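Local coordinates for Myo-inositol-1-phosphate synthase-related protein (PDB 3CIN) that is of unknown function but belongs to the myo-inositol-1-phosphate synthase family and binds nicotinamide-adenine-dinucleotide in a Rossmann-type fold, at residues L19-Y23 / V24-F28; V78-Q81 / Y82-V86; N153-D156 / L157-I161. One frame throughout, in Å; residues are numbered along the deposited sequence.

Contact 1 (L19-Y23 / V24-F28); sequences LGQGY and VASTF. With NAD (nicotinamide-adenine-dinucleotide), chain F.
The phenol ring of Y23 meets T27 at its edge: T27 OG1 lies in the ring plane, 3.7 Å from Y23 CD1. The same ring packs on that of Y82, with planes inclined by about 60°. The second flat group, the Q21 amide, holds S26 OG close to its own plane, where NE2 donates to OG over 3.0 Å. A bend at chi2 of Q21 (63°) folds the amide back onto the first turn of the helix, against the A25 methyl; its OE1 is taken by S63. S26 OG in turn donates to G22 O at 2.7 Å. S26 N grips that carbonyl oxygen too, from the opposite face of its plane, and G22 is the N-cap residue. One residue on, T27 repeats the arrangement: N and OG1 converge on Y23 O from its two faces, OG1 at 2.8 Å. This is the glycine-rich turn between strand 14-19 and helix 23-36 of a Rossmann fold, and G20, G22 and A25 fit the GxGxxA pattern. The new helix offers its first amides to the diphosphate of NAD. Y23 N reaches O1A at 3.0 Å and V24 N reaches O2N at 2.8 Å, each nearly straight at 171°; the helix start would be expected to steady the negative charge. Lacking a side chain, G22 lets the ligand in to 3.2 Å between its CA and NAD O5B. Water 1 accepts from A25 N and sits between G20 O and NAD O2N.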
loop_
_atom_site.group_PDB
_atom_site.type_symbol
_atom_site.label_atom_id
_atom_site.label_comp_id
_atom_site.label_asym_id
_atom_site.label_seq_id
_atom_site.Cartn_x
_atom_site.Cartn_y
_atom_site.Cartn_z
ATOM N N LEU A 19 13.682 -8.432 -33.720
ATOM C CA LEU A 19 15.071 -8.572 -33.247
ATOM C C LEU A 19 14.992 -8.841 -31.753
ATOM O O LEU A 19 14.565 -7.980 -30.992
ATOM C CB LEU A 19 15.867 -7.308 -33.540
ATOM C CG LEU A 19 15.844 -6.820 -34.987
ATOM C CD1 LEU A 19 16.540 -5.447 -35.009
ATOM C CD2 LEU A 19 16.443 -7.832 -35.938
ATOM N N GLY A 20 15.346 -10.065 -31.372
ATOM C CA GLY A 20 15.474 -10.499 -29.969
ATOM C C GLY A 20 14.242 -11.267 -29.571
ATOM O O GLY A 20 13.233 -10.641 -29.150
ATOM N N GLN A 21 14.299 -12.586 -29.675
ATOM C CA GLN A 21 13.103 -13.445 -29.452
ATOM C C GLN A 21 12.993 -13.938 -28.003
ATOM O O GLN A 21 13.204 -15.106 -27.704
ATOM C CB GLN A 21 13.053 -14.624 -30.440
ATOM C CG GLN A 21 11.683 -15.312 -30.457
ATOM C CD GLN A 21 10.577 -14.402 -30.916
ATOM O OE1 GLN A 21 10.711 -13.712 -31.910
ATOM N NE2 GLN A 21 9.477 -14.354 -30.149
ATOM N N GLY A 22 12.714 -12.987 -27.099
ATOM C CA GLY A 22 12.572 -13.299 -25.682
ATOM C C GLY A 22 11.124 -13.140 -25.195
ATOM O O GLY A 22 10.159 -13.431 -25.918
ATOM N N TYR A 23 10.969 -12.689 -23.967
ATOM C CA TYR A 23 9.651 -12.622 -23.349
ATOM C C TYR A 23 8.732 -11.647 -24.041
ATOM O O TYR A 23 7.603 -12.027 -24.387
ATOM C CB TYR A 23 9.767 -12.241 -21.878
ATOM C CG TYR A 23 8.959 -13.124 -20.980
ATOM C CD1 TYR A 23 7.607 -13.338 -21.215
ATOM C CD2 TYR A 23 9.536 -13.722 -19.862
ATOM C CE1 TYR A 23 6.839 -14.152 -20.350
ATOM C CE2 TYR A 23 8.811 -14.533 -19.038
ATOM C CZ TYR A 23 7.458 -14.733 -19.259
ATOM O OH TYR A 23 6.721 -15.550 -18.402
ATOM N N VAL A 24 9.180 -10.417 -24.242
ATOM C CA VAL A 24 8.312 -9.417 -24.940
ATOM C C VAL A 24 7.921 -9.881 -26.313
ATOM O O VAL A 24 6.724 -9.909 -26.693
ATOM C CB VAL A 24 8.949 -8.021 -25.002
ATOM C CG1 VAL A 24 8.163 -7.072 -25.861
ATOM C CG2 VAL A 24 9.065 -7.438 -23.555
ATOM N N ALA A 25 8.928 -10.262 -27.082
ATOM C CA ALA A 25 8.693 -10.723 -28.420
ATOM C C ALA A 25 7.748 -11.908 -28.506
ATOM O O ALA A 25 6.899 -12.009 -29.427
ATOM C CB ALA A 25 10.026 -11.053 -29.108
ATOM N N SER A 26 7.939 -12.877 -27.613
ATOM C CA SER A 26 7.167 -14.059 -27.636
ATOM C C SER A 26 5.721 -13.789 -27.160
ATOM O O SER A 26 4.800 -14.412 -27.625
ATOM C CB SER A 26 7.851 -15.127 -26.803
ATOM O OG SER A 26 9.094 -15.493 -27.370
ATOM N N THR A 27 5.531 -12.836 -26.257
ATOM C CA THR A 27 4.183 -12.479 -25.821
ATOM C C THR A 27 3.458 -11.748 -26.964
ATOM O O THR A 27 2.269 -12.003 -27.192
ATOM C CB THR A 27 4.254 -11.605 -24.611
ATOM O OG1 THR A 27 4.919 -12.342 -23.581
ATOM C CG2 THR A 27 2.854 -11.220 -24.129
ATOM N N PHE A 28 4.163 -10.874 -27.666
ATOM C CA PHE A 28 3.642 -10.199 -28.888
ATOM C C PHE A 28 3.164 -11.219 -29.872
ATOM O O PHE A 28 2.045 -11.140 -30.381
ATOM C CB PHE A 28 4.760 -9.338 -29.493
ATOM C CG PHE A 28 4.444 -8.735 -30.822
ATOM C CD1 PHE A 28 3.403 -7.824 -30.990
ATOM C CD2 PHE A 28 5.241 -9.034 -31.918
ATOM C CE1 PHE A 28 3.172 -7.214 -32.210
ATOM C CE2 PHE A 28 5.004 -8.449 -33.165
ATOM C CZ PHE A 28 3.929 -7.584 -33.343
HETATM P PA NAD F . 14.403 -11.063 -22.643
HETATM O O1A NAD F . 13.354 -12.067 -22.246
HETATM O O2A NAD F . 15.734 -11.375 -22.032
HETATM O O5B NAD F . 14.552 -11.202 -24.198
HETATM C C5B NAD F . 15.643 -10.590 -24.883
HETATM C C4B NAD F . 15.962 -11.459 -26.086
HETATM O O4B NAD F . 16.880 -10.770 -26.920
HETATM C C3B NAD F . 16.590 -12.808 -25.757
HETATM O O3B NAD F . 16.009 -13.848 -26.526
HETATM C C2B NAD F . 18.054 -12.623 -26.137
HETATM O O2B NAD F . 18.710 -13.841 -26.357
HETATM C C1B NAD F . 17.908 -11.706 -27.331
HETATM N N9A NAD F . 19.102 -10.932 -27.680
HETATM C C8A NAD F . 19.961 -10.344 -26.757
HETATM N N7A NAD F . 20.863 -9.597 -27.482
HETATM C C5A NAD F . 20.564 -9.749 -28.814
HETATM C C6A NAD F . 21.196 -9.304 -29.978
HETATM N N6A NAD F . 22.287 -8.475 -29.958
HETATM N N1A NAD F . 20.593 -9.615 -31.180
HETATM C C2A NAD F . 19.457 -10.404 -31.214
HETATM N N3A NAD F . 18.869 -10.919 -30.078
HETATM C C4A NAD F . 19.445 -10.580 -28.907
HETATM O O3 NAD F . 13.937 -9.596 -22.307
HETATM P PN NAD F . 12.469 -9.035 -22.451
HETATM O O1N NAD F . 11.849 -9.020 -21.094
HETATM O O2N NAD F . 11.792 -9.624 -23.643
HETATM O O5D NAD F . 12.769 -7.501 -22.757
HETATM C C5D NAD F . 13.240 -7.111 -24.027
HETATM C C4D NAD F . 13.701 -5.657 -24.025
HETATM O O4D NAD F . 12.578 -4.837 -23.847
HETATM C C3D NAD F . 14.716 -5.281 -22.958
HETATM O O3D NAD F . 15.664 -4.323 -23.498
HETATM C C2D NAD F . 13.842 -4.556 -21.946
HETATM O O2D NAD F . 14.579 -3.584 -21.199
HETATM C C1D NAD F . 12.874 -3.865 -22.879
HETATM N N1N NAD F . 11.642 -3.447 -22.213
HETATM C C2N NAD F . 10.856 -4.360 -21.636
HETATM C C3N NAD F . 9.667 -3.851 -21.048
HETATM C C7N NAD F . 8.663 -4.827 -20.635
HETATM O O7N NAD F . 9.019 -6.141 -20.752
HETATM N N7N NAD F . 7.469 -4.412 -20.181
HETATM C C4N NAD F . 9.349 -2.507 -21.048
HETATM C C5N NAD F . 10.184 -1.601 -21.635
HETATM C C6N NAD F . 11.341 -2.110 -22.242
HETATM O O HOH W 1 11.955 -10.115 -26.373
#

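Contact 2 (V78-Q81 / Y82-V86)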
loop_
_atom_site.group_PDB
_atom_site.type_symbol
_atom_site.label_atom_id
_atom_site.label_comp_id
_atom_site.label_asym_id
_atom_site.label_seq_id
_atom_site.Cartn_x
_atom_site.Cartn_y
_atom_site.Cartn_z
ATOM N N VAL A 78 10.140 -21.666 -29.673
ATOM C CA VAL A 78 10.632 -20.674 -28.724
ATOM C C VAL A 78 9.468 -20.004 -28.018
ATOM O O VAL A 78 9.467 -19.882 -26.777
ATOM C CB VAL A 78 11.556 -19.649 -29.402
ATOM C CG1 VAL A 78 11.936 -18.517 -28.435
ATOM C CG2 VAL A 78 12.812 -20.431 -29.910
ATOM N N VAL A 79 8.464 -19.578 -28.781
ATOM C CA VAL A 79 7.248 -18.963 -28.162
ATOM C C VAL A 79 6.609 -19.892 -27.097
ATOM O O VAL A 79 6.270 -19.415 -25.987
ATOM C CB VAL A 79 6.238 -18.462 -29.257
ATOM C CG1 VAL A 79 4.955 -17.974 -28.624
ATOM C CG2 VAL A 79 6.879 -17.321 -30.076
ATOM N N LYS A 80 6.502 -21.207 -27.367
ATOM C CA LYS A 80 5.926 -22.147 -26.399
ATOM C C LYS A 80 6.716 -22.230 -25.104
ATOM O O LYS A 80 6.149 -22.563 -24.074
ATOM C CB LYS A 80 5.814 -23.527 -26.990
ATOM C CG LYS A 80 5.037 -24.552 -26.190
ATOM C CD LYS A 80 5.251 -25.944 -26.773
ATOM C CE LYS A 80 4.035 -26.872 -26.613
ATOM N NZ LYS A 80 2.996 -26.458 -25.646
ATOM N N GLN A 81 8.004 -21.919 -25.129
ATOM C CA GLN A 81 8.764 -21.882 -23.896
ATOM C C GLN A 81 8.241 -20.793 -22.993
ATOM O O GLN A 81 8.369 -20.913 -21.799
ATOM C CB GLN A 81 10.257 -21.652 -24.156
ATOM C CG GLN A 81 10.941 -22.801 -24.893
ATOM C CD GLN A 81 12.305 -22.409 -25.479
ATOM O OE1 GLN A 81 12.975 -21.495 -24.984
ATOM N NE2 GLN A 81 12.710 -23.102 -26.555
ATOM N N TYR A 82 7.693 -19.708 -23.554
ATOM C CA TYR A 82 7.153 -18.613 -22.734
ATOM C C TYR A 82 5.648 -18.754 -22.451
ATOM O O TYR A 82 5.172 -18.421 -21.344
ATOM C CB TYR A 82 7.428 -17.245 -23.403
ATOM C CG TYR A 82 8.894 -16.950 -23.493
ATOM C CD1 TYR A 82 9.557 -16.314 -22.470
ATOM C CD2 TYR A 82 9.626 -17.289 -24.627
ATOM C CE1 TYR A 82 10.909 -16.063 -22.529
ATOM C CE2 TYR A 82 10.993 -17.019 -24.708
ATOM C CZ TYR A 82 11.627 -16.395 -23.640
ATOM O OH TYR A 82 12.987 -16.090 -23.647
ATOM N N TRP A 83 4.920 -19.273 -23.445
ATOM C CA TRP A 83 3.463 -19.457 -23.386
ATOM C C TRP A 83 3.102 -20.835 -23.850
ATOM O O TRP A 83 3.009 -21.116 -25.052
ATOM C CB TRP A 83 2.785 -18.404 -24.266
ATOM C CG TRP A 83 3.049 -17.064 -23.785
ATOM C CD1 TRP A 83 3.960 -16.188 -24.279
ATOM C CD2 TRP A 83 2.429 -16.429 -22.674
ATOM N NE1 TRP A 83 3.935 -15.034 -23.558
ATOM C CE2 TRP A 83 3.012 -15.151 -22.559
ATOM C CE3 TRP A 83 1.424 -16.803 -21.774
ATOM C CZ2 TRP A 83 2.631 -14.242 -21.601
ATOM C CZ3 TRP A 83 1.040 -15.881 -20.798
ATOM C CH2 TRP A 83 1.656 -14.616 -20.728
ATOM N N ASN A 84 2.938 -21.723 -22.871
ATOM C CA ASN A 84 2.818 -23.150 -23.121
ATOM C C ASN A 84 1.570 -23.520 -23.927
ATOM O O ASN A 84 1.489 -24.615 -24.474
ATOM C CB ASN A 84 2.797 -23.872 -21.779
ATOM C CG ASN A 84 2.817 -25.358 -21.924
ATOM O OD1 ASN A 84 1.830 -26.027 -21.646
ATOM N ND2 ASN A 84 3.935 -25.886 -22.385
ATOM N N ASP A 85 0.599 -22.603 -23.971
ATOM C CA ASP A 85 -0.668 -22.839 -24.689
ATOM C C ASP A 85 -0.529 -22.708 -26.225
ATOM O O ASP A 85 -1.369 -23.193 -26.996
ATOM C CB ASP A 85 -1.819 -21.986 -24.093
ATOM C CG ASP A 85 -1.500 -20.477 -23.991
ATOM O OD1 ASP A 85 -0.334 -20.080 -23.768
ATOM O OD2 ASP A 85 -2.455 -19.677 -24.087
ATOM N N VAL A 86 0.576 -22.138 -26.671
ATOM C CA VAL A 86 0.819 -21.973 -28.097
ATOM C C VAL A 86 1.427 -23.239 -28.690
ATOM O O VAL A 86 2.578 -23.554 -28.409
ATOM C CB VAL A 86 1.781 -20.809 -28.316
ATOM C CG1 VAL A 86 2.071 -20.664 -29.814
ATOM C CG2 VAL A 86 1.191 -19.559 -27.746
HETATM O O HOH W 2 6.089 -24.528 -22.636
#
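K80 reaches across to the turn that follows its helix, its aliphatic chain lying against carbonyl oxygens of N84 and V86. The contact lies at the C-terminal part of helix 75-82 of a Rossmann-type fold, where a type I beta turn from W83 to V86 follows. CB of K80 lies 3.5 Å from V86 O. With CG anti to the backbone N (chi1 -171°), the chain heads along the turn, and CG too stays 3.5 Å from V86 O. CD and CE continue at looser range past V86 O and N84 O. The bent tip, nearly eclipsed at chi4 (-16°), puts NZ 2.7 Å from N84 O, and the ammonium forms a salt bridge with D87 just beyond. The K80 backbone joins in, since its CA makes a CH···O contact with W83 O at 3.4 Å. One carbonyl serves two amides: V79 O takes W83 N in its plane at 2.9 Å and Y82 N at 2.8 Å, the latter from 52° above that plane. On the buried side, the side chains of V79 and V86 cross at an angle, CG1 to CG1 4.1 Å apart, and both valines also rest on A30 of helix 23-36, so the end of one helix and the turn after it pack on the same neighbour. V78 and Y82 project side by side in the same direction. The ring of Y82 reaches on to K70, with which OH is hydrogen-bonded, while Y82 CE2 touches V78 CG1 at 4.1 Å.

Contact 3 (N153-D156 / L157-I161)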
loop_
_atom_site.group_PDB
_atom_site.type_symbol
_atom_site.label_atom_id
_atom_site.label_comp_id
_atom_site.label_asym_id
_atom_site.label_seq_id
_atom_site.Cartn_x
_atom_site.Cartn_y
_atom_site.Cartn_z
ATOM N N ASN A 153 26.473 12.936 -33.413
ATOM C CA ASN A 153 26.864 13.283 -34.761
ATOM C C ASN A 153 26.893 12.018 -35.583
ATOM O O ASN A 153 27.554 11.062 -35.217
ATOM C CB ASN A 153 28.259 13.897 -34.793
ATOM C CG ASN A 153 28.265 15.285 -34.234
ATOM O OD1 ASN A 153 27.344 16.054 -34.523
ATOM N ND2 ASN A 153 29.235 15.598 -33.360
ATOM N N LYS A 154 26.191 12.041 -36.708
ATOM C CA LYS A 154 26.169 10.917 -37.630
ATOM C C LYS A 154 27.579 10.460 -38.049
ATOM O O LYS A 154 27.825 9.257 -38.161
ATOM C CB LYS A 154 25.406 11.329 -38.892
ATOM C CG LYS A 154 25.228 10.188 -39.827
ATOM C CD LYS A 154 24.106 10.442 -40.781
ATOM C CE LYS A 154 24.272 11.694 -41.570
ATOM N NZ LYS A 154 25.188 11.462 -42.702
ATOM N N GLU A 155 28.497 11.401 -38.255
ATOM C CA GLU A 155 29.850 11.076 -38.720
ATOM C C GLU A 155 30.533 10.077 -37.784
ATOM O O GLU A 155 31.218 9.148 -38.212
ATOM C CB GLU A 155 30.701 12.366 -38.866
ATOM C CG GLU A 155 32.122 12.099 -39.293
ATOM C CD GLU A 155 32.937 13.343 -39.541
ATOM O OE1 GLU A 155 32.468 14.470 -39.243
ATOM O OE2 GLU A 155 34.070 13.171 -40.049
ATOM N N ASP A 156 30.301 10.231 -36.482
ATOM C CA ASP A 156 30.890 9.310 -35.509
ATOM C C ASP A 156 30.275 7.893 -35.572
ATOM O O ASP A 156 30.983 6.887 -35.410
ATOM C CB ASP A 156 30.723 9.888 -34.099
ATOM C CG ASP A 156 31.624 11.093 -33.837
ATOM O OD1 ASP A 156 32.700 11.243 -34.482
ATOM O OD2 ASP A 156 31.250 11.874 -32.928
ATOM N N LEU A 157 28.976 7.808 -35.846
ATOM C CA LEU A 157 28.313 6.518 -36.070
ATOM C C LEU A 157 28.916 5.871 -37.309
ATOM O O LEU A 157 29.272 4.709 -37.291
ATOM C CB LEU A 157 26.837 6.740 -36.254
ATOM C CG LEU A 157 26.011 5.563 -36.686
ATOM C CD1 LEU A 157 26.109 4.355 -35.711
ATOM C CD2 LEU A 157 24.566 6.056 -36.916
ATOM N N LEU A 158 29.056 6.641 -38.378
ATOM C CA LEU A 158 29.573 6.067 -39.632
ATOM C C LEU A 158 30.992 5.563 -39.458
ATOM O O LEU A 158 31.334 4.480 -39.926
ATOM C CB LEU A 158 29.563 7.076 -40.762
ATOM C CG LEU A 158 28.225 7.678 -41.205
ATOM C CD1 LEU A 158 28.344 8.536 -42.471
ATOM C CD2 LEU A 158 27.190 6.635 -41.362
ATOM N N LYS A 159 31.808 6.332 -38.751
ATOM C CA LYS A 159 33.185 5.928 -38.514
ATOM C C LYS A 159 33.283 4.672 -37.650
ATOM O O LYS A 159 34.130 3.791 -37.904
ATOM C CB LYS A 159 33.963 7.083 -37.891
ATOM C CG LYS A 159 34.394 8.097 -38.944
ATOM C CD LYS A 159 35.175 9.228 -38.390
ATOM C CE LYS A 159 35.568 10.180 -39.530
ATOM N NZ LYS A 159 36.545 11.227 -39.104
ATOM N N ALA A 160 32.403 4.572 -36.652
ATOM C CA ALA A 160 32.332 3.373 -35.785
ATOM C C ALA A 160 32.058 2.114 -36.572
ATOM O O ALA A 160 32.762 1.082 -36.417
ATOM C CB ALA A 160 31.294 3.577 -34.651
ATOM N N ILE A 161 31.131 2.202 -37.519
ATOM C CA ILE A 161 30.868 1.036 -38.370
ATOM C C ILE A 161 32.054 0.728 -39.294
ATOM O O ILE A 161 32.535 -0.453 -39.419
ATOM C CB ILE A 161 29.591 1.245 -39.209
ATOM C CG1 ILE A 161 28.367 1.362 -38.273
ATOM C CG2 ILE A 161 29.479 0.124 -40.245
ATOM C CD1 ILE A 161 27.976 0.063 -37.539
#
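Backbone bonds four residues apart join 153-156 to 157-161, L158 N to K154 O, K159 N to E155 O and A160 N to D156 O, all at 2.9 to 3.0 Å. N153 occupies the N-cap position of helix 154-162, although its side chain makes no capping bond. Among the side chains, E155 and K159 form the charged pair one turn apart. They lie side by side and point the same way, both extended beyond CG, which brings the outer part of K159, CE and NZ, beside the carboxylate end of E155, while CG of K159 lies 3.4 Å from the carbonyl oxygen E155 O. At the ends NZ of K159 meets OE2 of E155 at 3.3 Å, a salt bridge whose hydrogen bond is weak. Both residues are exposed. K154 and L158 touch at a slant one turn apart on another side of the helix, CG to CG at 4.1 Å; CG of K154 is anti to its N (chi1 -174°), while farther out its chain bends, and NZ has a long, weak ion pair with E211. CB of L157 and CB of A160 lie against carbonyls of the preceding turn, 3.3 Å from K154 O and 3.4 Å from D156 O respectively. Beneath the charged surface the helix is packed on two others: L157 sits on F205 and L208 of helix 203-211, whereas L158 and I161 lean on Y177 of helix 171-186.

In the fold
Contacts 1 and 2 form one neighbourhood, with centres 11 Å apart. T27 OG1 and W83 NE1 are joined by a probable hydrogen bond of 2.9 Å, and S26 OG packs on Y82 CD2 at 3.3 Å. Y82 and W83 thereby pack against the first turn of helix 23-36. Contact 1 binds NAD directly; contact 2 lies beside it, and the Y82 side chain comes within about 4 Å of the ligand. Contact 3 stands apart, its centre 29 Å from that of contact 1 and 40 Å from that of contact 2, on the opposite side of the chain's centre from the latter; its nearest atoms remain about 13 Å from contact 1.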